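Local coordinates for protein prokaryotic transcription elongation factor GreA/GreB (Nitrosomonas europaea, PDB 2PN0) that probably binds RNA polymerase, as a member of the GreA/GreB transcription elongation factor family that combines an Rnk-type N-terminal region with a GreA/GreB-type C-terminal region, at residues 56-59 / 60-63; 19-22 / 23-27. All coordinates share one frame; numbering follows the deposited sequence.

Interaction 1 (56-59 / 60-63)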
# COMPACT_ATOMS: atom_id res chain seq x y z
N VAL A 56 6.93 14.23 -13.38
CA VAL A 56 7.05 14.09 -11.90
C VAL A 56 5.69 13.80 -11.25
O VAL A 56 4.69 14.46 -11.58
CB VAL A 56 7.73 15.37 -11.26
CG1 VAL A 56 7.61 15.37 -9.70
CG2 VAL A 56 9.18 15.45 -11.69
N VAL A 57 5.66 12.82 -10.32
CA VAL A 57 4.43 12.44 -9.61
C VAL A 57 4.08 13.47 -8.53
O VAL A 57 4.84 13.68 -7.59
CB VAL A 57 4.57 11.04 -8.96
CG1 VAL A 57 3.27 10.69 -8.23
CG2 VAL A 57 4.82 10.00 -10.04
N THR A 58 2.93 14.11 -8.70
CA THR A 58 2.42 15.07 -7.75
C THR A 58 1.13 14.53 -7.15
O THR A 58 0.58 13.53 -7.62
CB THR A 58 2.15 16.44 -8.41
OG1 THR A 58 1.20 16.28 -9.49
CG2 THR A 58 3.44 16.98 -8.96
N MSE A 59 0.62 15.19 -6.13
CA MSE A 59 -0.74 14.85 -5.66
C MSE A 59 -1.69 14.93 -6.87
O MSE A 59 -1.57 15.82 -7.74
CB MSE A 59 -1.16 15.80 -4.53
CG MSE A 59 -0.33 15.67 -3.24
SE MSE A 59 -0.29 13.82 -2.54
CE MSE A 59 -2.21 13.53 -2.42
N ASN A 60 -2.62 13.97 -6.94
CA ASN A 60 -3.64 13.88 -8.00
C ASN A 60 -3.13 13.50 -9.39
O ASN A 60 -3.89 13.58 -10.37
CB ASN A 60 -4.54 15.14 -8.02
CG ASN A 60 -5.35 15.29 -6.75
OD1 ASN A 60 -6.03 14.35 -6.36
ND2 ASN A 60 -5.30 16.47 -6.11
N SER A 61 -1.85 13.11 -9.46
CA SER A 61 -1.25 12.54 -10.69
C SER A 61 -1.80 11.13 -10.88
O SER A 61 -1.97 10.38 -9.91
CB SER A 61 0.30 12.42 -10.59
OG SER A 61 0.90 13.70 -10.78
N THR A 62 -2.04 10.74 -12.14
CA THR A 62 -2.30 9.33 -12.46
C THR A 62 -1.00 8.72 -12.98
O THR A 62 -0.40 9.29 -13.91
CB THR A 62 -3.44 9.18 -13.50
OG1 THR A 62 -4.64 9.63 -12.88
CG2 THR A 62 -3.63 7.73 -13.91
N VAL A 63 -0.56 7.64 -12.34
CA VAL A 63 0.69 6.98 -12.67
C VAL A 63 0.35 5.69 -13.39
O VAL A 63 -0.41 4.86 -12.89
CB VAL A 63 1.52 6.73 -11.38
CG1 VAL A 63 2.90 6.14 -11.70
CG2 VAL A 63 1.67 8.03 -10.55
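Thr58 and Ser61 face each other across a type II beta turn, Thr58 to Ser61, that leads into strand 62-67 of the GreA/GreB C-terminal domain. The turn is closed by its backbone bond: Ser61 N donates to Thr58 O over 3.1 Å, bent at the hydrogen to 154° and coming from above the carbonyl plane. A second link joins the side chains, Thr58 OG1 and Ser61 OG being hydrogen-bonded at 2.9 Å. It depends on Thr58 OG1 being held between its own N and carbonyl carbon (chi1 59°), a position that faces the serine; small hydroxyl residues suit both ends of the turn. Ser61 OG also lies 2.9 Å from Thr58 N. At the third position Asn60 takes a positive phi of 70°, which the type II turn demands and which asparagine tolerates better than most residues with a side chain. A valine in its place would probably strain the turn, since a beta-branched residue is disfavoured at positive phi, and disturb the Ser61 N to Thr58 O bond that closes it. Backbone bonds of Asn60 and Ser61 with Leu78 tie the turn to strand 77-79, against which the buried selenomethionine Met59 packs through Leu78. Beyond the polar links, the two valines meet on the apolar side, crossing at about a right angle: Val63 CG2 sits 3.8 Å from Val57 CG2 and 3.9 Å from Val57 CG1.

Interaction 2 (19-22 / 23-27); sequences LEIL and LETLS
Thr25 turns its hydroxyl back along the helix onto Ile21, one turn earlier: Thr25 OG1 donates to Ile21 O at 2.8 Å. Thr25 N binds the same Ile21 O, also at 2.8 Å, and the two donors arrive from opposite faces of the carbonyl plane, so one oxygen is gripped twice. The threonine chi1 of -60° sets OG1 beside its own N and so within range of that oxygen; threonine suits this exposed face, where its short side chain lets the hydroxyl fold back on the helix backbone. Glu20 and Glu24, also one turn apart, meet through their carboxylates, whose planes stand 86° apart. Glu20 OE2 lies 2.6 Å from Glu24 OE2, close enough that one acid probably carries a proton, though both side chains have alternate conformers and the pairing is correspondingly uncertain. Leu22, at the margin of the buried side, lies beside Leu26 and points the same way, Leu22 CD1 being 4.0 Å from Leu26 CD1. Beneath these side chains runs the regular i to i+4 backbone ladder, ending with Leu26 N to Leu22 O at 3.1 Å, where Leu26 leaves helical geometry. Arg34 hydrogen-bonds the carbonyls of Leu23 and Leu26 at this C-terminal end of helix 13-25. Leucines suit the inward side: Leu19 and Leu23 rest on Leu41 of helix 34-42, while Leu26 reaches Leu94 of a loop and Ser87 of the second subunit.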
# COMPACT_ATOMS: atom_id res chain seq x y z
N LEU A 19 -0.59 19.03 2.50
CA LEU A 19 0.03 17.89 3.21
C LEU A 19 0.45 18.25 4.64
O LEU A 19 0.29 17.42 5.55
CB LEU A 19 1.21 17.34 2.43
CG LEU A 19 0.79 16.64 1.16
CD1 LEU A 19 2.04 16.39 0.30
CD2 LEU A 19 0.06 15.29 1.48
N GLU A 20 0.99 19.46 4.85
CA GLU A 20 1.39 19.86 6.19
C GLU A 20 0.18 19.89 7.11
O GLU A 20 0.24 19.40 8.24
CB GLU A 20 2.11 21.22 6.19
CG GLU A 20 2.41 21.78 7.60
CD GLU A 20 3.48 21.00 8.37
OE1 GLU A 20 4.21 20.18 7.75
OE2 GLU A 20 3.60 21.21 9.60
N ILE A 21 -0.94 20.44 6.63
CA ILE A 21 -2.15 20.53 7.45
C ILE A 21 -2.69 19.12 7.70
O ILE A 21 -3.13 18.78 8.80
CB ILE A 21 -3.23 21.40 6.79
CG1 ILE A 21 -2.77 22.88 6.73
CG2 ILE A 21 -4.61 21.26 7.53
CD1 ILE A 21 -3.60 23.73 5.80
N LEU A 22 -2.64 18.29 6.67
CA LEU A 22 -3.07 16.90 6.84
C LEU A 22 -2.29 16.22 7.96
O LEU A 22 -2.86 15.52 8.81
CB LEU A 22 -2.94 16.12 5.52
CG LEU A 22 -3.37 14.65 5.58
CD1 LEU A 22 -4.84 14.44 6.00
CD2 LEU A 22 -3.03 13.93 4.25
N LEU A 23 -0.97 16.37 7.94
CA LEU A 23 -0.12 15.64 8.86
C LEU A 23 -0.29 16.19 10.29
O LEU A 23 -0.17 15.43 11.26
CB LEU A 23 1.33 15.75 8.41
CG LEU A 23 1.63 14.97 7.13
CD1 LEU A 23 3.04 15.36 6.65
CD2 LEU A 23 1.54 13.47 7.40
N GLU A 24 -0.53 17.50 10.40
CA GLU A 24 -0.81 18.17 11.67
C GLU A 24 -2.15 17.68 12.23
O GLU A 24 -2.30 17.49 13.44
CB GLU A 24 -0.88 19.68 11.45
CG GLU A 24 0.48 20.34 11.28
CD GLU A 24 0.43 21.82 10.97
OE1 GLU A 24 -0.67 22.43 11.02
OE2 GLU A 24 1.52 22.39 10.69
N THR A 25 -3.13 17.50 11.34
CA THR A 25 -4.46 17.08 11.79
C THR A 25 -4.41 15.66 12.35
O THR A 25 -5.05 15.36 13.37
CB THR A 25 -5.50 17.21 10.66
OG1 THR A 25 -5.57 18.58 10.23
CG2 THR A 25 -6.88 16.78 11.16
N LEU A 26 -3.65 14.80 11.67
CA LEU A 26 -3.42 13.42 12.09
C LEU A 26 -2.21 13.28 13.01
O LEU A 26 -1.50 12.29 12.96
CB LEU A 26 -3.18 12.53 10.87
CG LEU A 26 -4.41 12.40 9.95
CD1 LEU A 26 -4.13 11.57 8.74
CD2 LEU A 26 -5.63 11.86 10.75
N SER A 27 -1.97 14.25 13.88
CA SER A 27 -0.71 14.32 14.64
C SER A 27 -0.34 13.01 15.34
O SER A 27 0.85 12.64 15.43
CB SER A 27 -0.77 15.48 15.65
OG SER A 27 -2.05 15.59 16.26

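In the fold
Interaction 2 comes first along the chain, at the C-terminal end of helix 13-25 in the Rnk N-terminal region; interaction 1 follows, in the loop and turn that lead into strand 62-67 of the GreA/GreB C-terminal region. Their centres are about 20 Å apart, and although their nearest atoms approach to about 4 Å, the two do not touch. Helix 34-42 and strand 45-47 lie between them in sequence. Tyr80 bridges the gap, packing against Leu19 of the helix and Met59 of the turn. The helical pair and the beta-rich domain are thus joined by shared packing as well as by the chain itself.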